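Flavin-dependent thymidylate synthase (Thermus thermophilus, PDB 6J61) catalyses the flavin-dependent reductive methylation of dUMP to dTMP, with methylenetetrahydrofolate as methyl donor and NADPH as reductant. Local coordinates at the flavin-adenine dinucleotide site. Numbering follows the deposited sequence. Chains: chain A/B/C, Flavin-dependent thymidylate synthase.

The flavin-adenine dinucleotide site. Residues chain A 55, 57-59, 62, 85, 173, 175-176; chain B 84-90, 92, 95; chain C 82-85, 179, 183. With FAD (flavin-adenine dinucleotide), chain D.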
loop_
_atom_site.group_PDB
_atom_site.type_symbol
_atom_site.label_atom_id
_atom_site.label_comp_id
_atom_site.label_asym_id
_atom_site.label_seq_id
_atom_site.Cartn_x
_atom_site.Cartn_y
_atom_site.Cartn_z
ATOM N N HIS A 55 -9.235 -17.653 -10.668
ATOM C CA HIS A 55 -8.441 -16.867 -11.603
ATOM C C HIS A 55 -7.680 -15.673 -11.038
ATOM O O HIS A 55 -7.115 -14.877 -11.799
ATOM C CB HIS A 55 -9.330 -16.408 -12.755
ATOM C CG HIS A 55 -9.839 -17.533 -13.598
ATOM N ND1 HIS A 55 -9.507 -17.675 -14.927
ATOM C CD2 HIS A 55 -10.617 -18.598 -13.287
ATOM C CE1 HIS A 55 -10.057 -18.781 -15.399
ATOM N NE2 HIS A 55 -10.735 -19.360 -14.424
ATOM N N HIS A 57 -8.777 -12.998 -9.823
ATOM C CA HIS A 57 -9.417 -11.715 -10.130
ATOM C C HIS A 57 -9.832 -11.235 -8.737
ATOM O O HIS A 57 -10.959 -11.440 -8.300
ATOM C CB HIS A 57 -10.637 -11.933 -11.019
ATOM C CG HIS A 57 -11.319 -10.667 -11.433
ATOM N ND1 HIS A 57 -11.037 -9.447 -10.857
ATOM C CD2 HIS A 57 -12.300 -10.436 -12.340
ATOM C CE1 HIS A 57 -11.817 -8.521 -11.386
ATOM N NE2 HIS A 57 -12.593 -9.093 -12.288
ATOM N N THR A 58 -8.891 -10.597 -8.050
ATOM C CA THR A 58 -9.069 -10.160 -6.676
ATOM C C THR A 58 -9.827 -8.880 -6.344
ATOM O O THR A 58 -10.365 -8.766 -5.248
ATOM C CB THR A 58 -7.687 -10.092 -5.983
ATOM O OG1 THR A 58 -6.855 -9.133 -6.655
ATOM C CG2 THR A 58 -7.005 -11.457 -6.023
ATOM N N SER A 59 -9.862 -7.923 -7.266
ATOM C CA SER A 59 -10.544 -6.648 -7.029
ATOM C C SER A 59 -11.938 -6.749 -6.405
ATOM O O SER A 59 -12.253 -6.025 -5.454
ATOM C CB SER A 59 -10.643 -5.846 -8.329
ATOM O OG SER A 59 -9.541 -4.972 -8.477
ATOM N N GLU A 62 -12.120 -7.117 -2.758
ATOM C CA GLU A 62 -11.686 -5.983 -1.959
ATOM C C GLU A 62 -12.856 -5.046 -1.673
ATOM O O GLU A 62 -12.708 -4.097 -0.891
ATOM C CB GLU A 62 -10.591 -5.206 -2.677
ATOM C CG GLU A 62 -9.190 -5.626 -2.319
ATOM C CD GLU A 62 -8.163 -4.888 -3.150
ATOM O OE1 GLU A 62 -7.946 -5.283 -4.305
ATOM O OE2 GLU A 62 -7.584 -3.898 -2.659
ATOM N N THR A 85 -1.419 -4.020 4.866
ATOM C CA THR A 85 -2.605 -3.662 4.096
ATOM C C THR A 85 -3.841 -3.365 4.933
ATOM O O THR A 85 -4.933 -3.200 4.397
ATOM C CB THR A 85 -2.961 -4.769 3.076
ATOM O OG1 THR A 85 -3.151 -6.011 3.769
ATOM C CG2 THR A 85 -1.849 -4.923 2.027
ATOM N N ASP A 173 -9.922 -5.437 4.179
ATOM C CA ASP A 173 -10.772 -5.945 3.114
ATOM C C ASP A 173 -10.682 -7.464 3.016
ATOM O O ASP A 173 -9.676 -8.060 3.386
ATOM C CB ASP A 173 -10.392 -5.286 1.781
ATOM C CG ASP A 173 -8.984 -5.635 1.324
ATOM O OD1 ASP A 173 -8.775 -6.770 0.837
ATOM O OD2 ASP A 173 -8.087 -4.768 1.450
ATOM N N HIS A 175 -10.181 -9.613 0.610
ATOM C CA HIS A 175 -9.051 -10.133 -0.141
ATOM C C HIS A 175 -7.802 -10.249 0.740
ATOM O O HIS A 175 -7.151 -11.293 0.790
ATOM C CB HIS A 175 -8.775 -9.218 -1.327
ATOM C CG HIS A 175 -7.457 -9.463 -1.989
ATOM N ND1 HIS A 175 -6.978 -10.730 -2.248
ATOM C CD2 HIS A 175 -6.535 -8.601 -2.478
ATOM C CE1 HIS A 175 -5.816 -10.637 -2.870
ATOM N NE2 HIS A 175 -5.526 -9.356 -3.021
ATOM N N ASN A 176 -7.480 -9.174 1.446
ATOM C CA ASN A 176 -6.317 -9.163 2.321
ATOM C C ASN A 176 -6.550 -9.904 3.630
ATOM O O ASN A 176 -5.604 -10.327 4.297
ATOM C CB ASN A 176 -5.881 -7.720 2.582
ATOM C CG ASN A 176 -5.178 -7.119 1.383
ATOM O OD1 ASN A 176 -4.089 -7.546 1.031
ATOM N ND2 ASN A 176 -5.810 -6.148 0.735
ATOM N N ARG B 84 -3.341 5.256 -5.642
ATOM C CA ARG B 84 -3.132 3.843 -5.371
ATOM C C ARG B 84 -3.748 3.266 -4.113
ATOM O O ARG B 84 -3.930 2.054 -4.024
ATOM C CB ARG B 84 -1.628 3.577 -5.385
ATOM C CG ARG B 84 -0.974 3.953 -6.707
ATOM C CD ARG B 84 0.522 4.092 -6.551
ATOM N NE ARG B 84 0.852 5.219 -5.687
ATOM C CZ ARG B 84 2.067 5.471 -5.210
ATOM N NH1 ARG B 84 3.081 4.671 -5.512
ATOM N NH2 ARG B 84 2.263 6.521 -4.419
ATOM N N THR B 85 -4.063 4.122 -3.147
ATOM C CA THR B 85 -4.660 3.678 -1.893
ATOM C C THR B 85 -6.152 3.389 -2.033
ATOM O O THR B 85 -6.940 3.730 -1.162
ATOM C CB THR B 85 -4.492 4.741 -0.791
ATOM O OG1 THR B 85 -5.084 5.969 -1.231
ATOM C CG2 THR B 85 -3.031 4.977 -0.484
ATOM N N ALA B 86 -6.550 2.761 -3.124
ATOM C CA ALA B 86 -7.957 2.455 -3.324
ATOM C C ALA B 86 -8.127 1.149 -4.079
ATOM O O ALA B 86 -7.197 0.664 -4.713
ATOM C CB ALA B 86 -8.613 3.581 -4.092
ATOM N N SER B 87 -9.317 0.574 -3.999
ATOM C CA SER B 87 -9.613 -0.659 -4.708
ATOM C C SER B 87 -10.545 -0.303 -5.862
ATOM O O SER B 87 -11.481 0.467 -5.690
ATOM C CB SER B 87 -10.296 -1.651 -3.777
ATOM O OG SER B 87 -9.487 -1.934 -2.647
ATOM N N VAL B 88 -10.289 -0.846 -7.044
ATOM C CA VAL B 88 -11.141 -0.555 -8.180
ATOM C C VAL B 88 -11.355 -1.771 -9.063
ATOM O O VAL B 88 -10.510 -2.660 -9.142
ATOM C CB VAL B 88 -10.570 0.625 -9.028
ATOM C CG1 VAL B 88 -9.114 0.861 -8.693
ATOM C CG2 VAL B 88 -10.718 0.342 -10.519
ATOM N N ASN B 89 -12.516 -1.813 -9.700
ATOM C CA ASN B 89 -12.860 -2.893 -10.608
ATOM C C ASN B 89 -13.585 -2.245 -11.759
ATOM O O ASN B 89 -14.694 -1.748 -11.605
ATOM C CB ASN B 89 -13.765 -3.926 -9.941
ATOM C CG ASN B 89 -13.915 -5.186 -10.783
ATOM O OD1 ASN B 89 -14.589 -5.192 -11.814
ATOM N ND2 ASN B 89 -13.266 -6.252 -10.354
ATOM N N GLU B 90 -12.952 -2.257 -12.918
ATOM C CA GLU B 90 -13.511 -1.626 -14.094
ATOM C C GLU B 90 -13.995 -2.620 -15.134
ATOM O O GLU B 90 -13.662 -3.797 -15.089
ATOM C CB GLU B 90 -12.445 -0.686 -14.693
ATOM C CG GLU B 90 -12.764 -0.093 -16.067
ATOM C CD GLU B 90 -11.765 0.982 -16.504
ATOM O OE1 GLU B 90 -10.540 0.733 -16.458
ATOM O OE2 GLU B 90 -12.210 2.079 -16.902
ATOM N N SER B 92 -13.803 -4.500 -18.235
ATOM C CA SER B 92 -12.665 -4.856 -19.076
ATOM C C SER B 92 -12.971 -4.751 -20.566
ATOM O O SER B 92 -13.923 -5.357 -21.067
ATOM C CB SER B 92 -12.187 -6.281 -18.765
ATOM O OG SER B 92 -11.194 -6.702 -19.693
ATOM N N TYR B 95 -12.963 -8.543 -21.982
ATOM C CA TYR B 95 -14.116 -9.431 -21.902
ATOM C C TYR B 95 -15.371 -8.936 -22.614
ATOM O O TYR B 95 -15.960 -9.672 -23.402
ATOM C CB TYR B 95 -14.454 -9.716 -20.435
ATOM C CG TYR B 95 -13.532 -10.703 -19.732
ATOM C CD1 TYR B 95 -12.139 -10.618 -19.865
ATOM C CD2 TYR B 95 -14.055 -11.702 -18.900
ATOM C CE1 TYR B 95 -11.289 -11.506 -19.182
ATOM C CE2 TYR B 95 -13.218 -12.593 -18.214
ATOM C CZ TYR B 95 -11.835 -12.490 -18.357
ATOM O OH TYR B 95 -11.011 -13.366 -17.677
ATOM N N ARG C 82 -2.614 -1.328 -13.103
ATOM C CA ARG C 82 -3.559 -1.953 -12.189
ATOM C C ARG C 82 -2.748 -2.322 -10.959
ATOM O O ARG C 82 -3.270 -2.372 -9.851
ATOM C CB ARG C 82 -4.187 -3.213 -12.796
ATOM C CG ARG C 82 -5.290 -2.927 -13.795
ATOM C CD ARG C 82 -6.478 -2.272 -13.124
ATOM N NE ARG C 82 -7.252 -1.475 -14.069
ATOM C CZ ARG C 82 -7.815 -1.954 -15.176
ATOM N NH1 ARG C 82 -7.699 -3.238 -15.481
ATOM N NH2 ARG C 82 -8.477 -1.144 -15.989
ATOM N N HIS C 83 -1.459 -2.565 -11.167
ATOM C CA HIS C 83 -0.560 -2.917 -10.075
ATOM C C HIS C 83 -0.245 -1.638 -9.294
ATOM O O HIS C 83 0.469 -0.754 -9.770
ATOM C CB HIS C 83 0.691 -3.586 -10.653
ATOM C CG HIS C 83 0.396 -4.889 -11.333
ATOM N ND1 HIS C 83 0.463 -6.104 -10.680
ATOM C CD2 HIS C 83 -0.072 -5.156 -12.576
ATOM C CE1 HIS C 83 0.048 -7.059 -11.492
ATOM N NE2 HIS C 83 -0.284 -6.511 -12.648
ATOM N N ARG C 84 -0.812 -1.564 -8.095
ATOM C CA ARG C 84 -0.695 -0.414 -7.222
ATOM C C ARG C 84 0.523 -0.373 -6.305
ATOM O O ARG C 84 0.760 0.643 -5.650
ATOM C CB ARG C 84 -1.954 -0.317 -6.360
ATOM C CG ARG C 84 -3.259 -0.262 -7.130
ATOM C CD ARG C 84 -4.408 -0.672 -6.240
ATOM N NE ARG C 84 -4.272 -2.070 -5.853
ATOM C CZ ARG C 84 -5.172 -2.751 -5.148
ATOM N NH1 ARG C 84 -6.284 -2.155 -4.746
ATOM N NH2 ARG C 84 -4.956 -4.032 -4.848
ATOM N N THR C 85 1.286 -1.461 -6.245
ATOM C CA THR C 85 2.462 -1.502 -5.376
ATOM C C THR C 85 3.723 -0.952 -6.028
ATOM O O THR C 85 4.823 -1.341 -5.679
ATOM C CB THR C 85 2.760 -2.934 -4.923
ATOM O OG1 THR C 85 2.902 -3.774 -6.078
ATOM C CG2 THR C 85 1.633 -3.466 -4.032
ATOM N N HIS C 179 5.286 -10.785 -8.424
ATOM C CA HIS C 179 3.830 -10.847 -8.429
ATOM C C HIS C 179 3.331 -10.417 -9.801
ATOM O O HIS C 179 2.569 -11.133 -10.453
ATOM C CB HIS C 179 3.268 -9.918 -7.354
ATOM C CG HIS C 179 1.774 -9.905 -7.281
ATOM N ND1 HIS C 179 1.042 -10.982 -6.831
ATOM C CD2 HIS C 179 0.873 -8.954 -7.623
ATOM C CE1 HIS C 179 -0.246 -10.697 -6.900
ATOM N NE2 HIS C 179 -0.377 -9.473 -7.379
ATOM N N LEU C 183 1.515 -12.807 -12.908
ATOM C CA LEU C 183 0.216 -12.526 -13.498
ATOM C C LEU C 183 0.272 -12.199 -14.978
ATOM O O LEU C 183 -0.496 -12.744 -15.765
ATOM C CB LEU C 183 -0.458 -11.368 -12.760
ATOM C CG LEU C 183 -0.776 -11.594 -11.280
ATOM C CD1 LEU C 183 -1.347 -10.327 -10.648
ATOM C CD2 LEU C 183 -1.754 -12.749 -11.154
HETATM P PA FAD D . -1.012 -5.073 -6.697
HETATM O O1A FAD D . -1.863 -3.951 -7.167
HETATM O O2A FAD D . 0.541 -4.724 -6.997
HETATM O O5B FAD D . -1.235 -5.249 -5.124
HETATM C C5B FAD D . -0.579 -6.438 -4.690
HETATM C C4B FAD D . -1.143 -6.815 -3.321
HETATM O O4B FAD D . -0.893 -5.743 -2.376
HETATM C C3B FAD D . -2.648 -7.005 -3.388
HETATM O O3B FAD D . -3.020 -8.346 -3.695
HETATM C C2B FAD D . -3.111 -6.553 -2.011
HETATM O O2B FAD D . -3.032 -7.646 -1.092
HETATM C C1B FAD D . -2.126 -5.404 -1.666
HETATM N N9A FAD D . -2.615 -4.054 -2.081
HETATM C C8A FAD D . -2.019 -3.204 -2.983
HETATM N N7A FAD D . -2.701 -2.108 -3.107
HETATM C C5A FAD D . -3.780 -2.160 -2.301
HETATM C C6A FAD D . -4.860 -1.280 -2.013
HETATM N N6A FAD D . -4.938 -0.048 -2.643
HETATM N N1A FAD D . -5.807 -1.671 -1.113
HETATM C C2A FAD D . -5.742 -2.863 -0.496
HETATM N N3A FAD D . -4.740 -3.720 -0.741
HETATM C C4A FAD D . -3.750 -3.414 -1.624
HETATM N N1 FAD D . -9.362 -5.684 -13.028
HETATM C C2 FAD D . -10.414 -4.925 -13.361
HETATM O O2 FAD D . -10.423 -3.751 -13.002
HETATM N N3 FAD D . -11.470 -5.396 -14.078
HETATM C C4 FAD D . -11.535 -6.703 -14.514
HETATM O O4 FAD D . -12.489 -7.107 -15.155
HETATM C C4X FAD D . -10.391 -7.600 -14.167
HETATM N N5 FAD D . -10.336 -8.881 -14.521
HETATM C C5X FAD D . -9.282 -9.677 -14.191
HETATM C C6 FAD D . -9.272 -11.056 -14.596
HETATM C C7 FAD D . -8.200 -11.882 -14.267
HETATM C C7M FAD D . -8.238 -13.327 -14.717
HETATM C C8 FAD D . -7.087 -11.369 -13.519
HETATM C C8M FAD D . -5.914 -12.257 -13.154
HETATM C C9 FAD D . -7.068 -10.021 -13.110
HETATM C C9A FAD D . -8.160 -9.146 -13.432
HETATM N N10 FAD D . -8.179 -7.771 -13.031
HETATM C C10 FAD D . -9.274 -6.982 -13.378
HETATM C "C1'" FAD D . -7.078 -7.153 -12.272
HETATM C "C2'" FAD D . -7.155 -7.421 -10.760
HETATM O "O2'" FAD D . -8.470 -7.151 -10.269
HETATM C "C3'" FAD D . -6.100 -6.546 -10.029
HETATM O "O3'" FAD D . -6.425 -5.153 -10.145
HETATM C "C4'" FAD D . -4.676 -6.784 -10.599
HETATM O "O4'" FAD D . -4.498 -8.165 -10.964
HETATM C "C5'" FAD D . -3.637 -6.412 -9.552
HETATM O "O5'" FAD D . -3.520 -7.504 -8.640
HETATM P P FAD D . -2.934 -6.965 -7.258
HETATM O O1P FAD D . -3.807 -5.877 -6.737
HETATM O O2P FAD D . -2.908 -8.193 -6.229
HETATM O O3P FAD D . -1.387 -6.456 -7.505
HETATM O O HOH W 1 -4.342 -10.430 -7.697
#
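Two donors grip A:Glu62 OE2: B:Ser87 OG comes down on it from above the carboxylate plane at 2.7 Å, and C:Arg84 NH1 takes its syn lone pair at 3.0 Å. C:Arg84 NH2 bonds to OE1, so guanidinium and carboxylate meet tip to tip, their planes turned 63° apart. NH1 also donates to the B:Ala86 carbonyl. Held this way, and bent at chi3, the guanidinium lies face-on over the FAD adenine, a cation-pi contact, with NH1 over the six-membered ring and NH2 over the five-membered one, while C:Arg84 NH2 makes a salt bridge to FAD O1P of the riboflavin-side phosphate at 2.9 Å. An alanine at C:Arg84 would remove the lid on the adenine and the charge partner of both A:Glu62 and that phosphate, and would probably loosen the junction of three subunits. The cofactor pocket is shared by three chains of the homotetramer, as in ThyX enzymes generally. On the other phosphate, two ThyX-motif residues bind: C:Thr85 OG1 hydrogen-bonds to FAD O2A at 2.7 Å and the C:Arg84 backbone N holds O1A. A:Asn176 ND2 donates to adenine N3A, its amide fixed by A:Asp173 OD2, whereas A:His175 NE2 hydrogen-bonds, in its ring plane, with the ribose hydroxyl FAD O3B. At the flavin end, A:His57, CG anti to its backbone N (chi1 -177°), stacks on the isoalloxazine, planes 16° apart. The pyrimidine edge is read by main chain: B:Glu90 N donates to O2, and FAD N3 donates to a lone pair of B:Glu90 O at 2.9 Å.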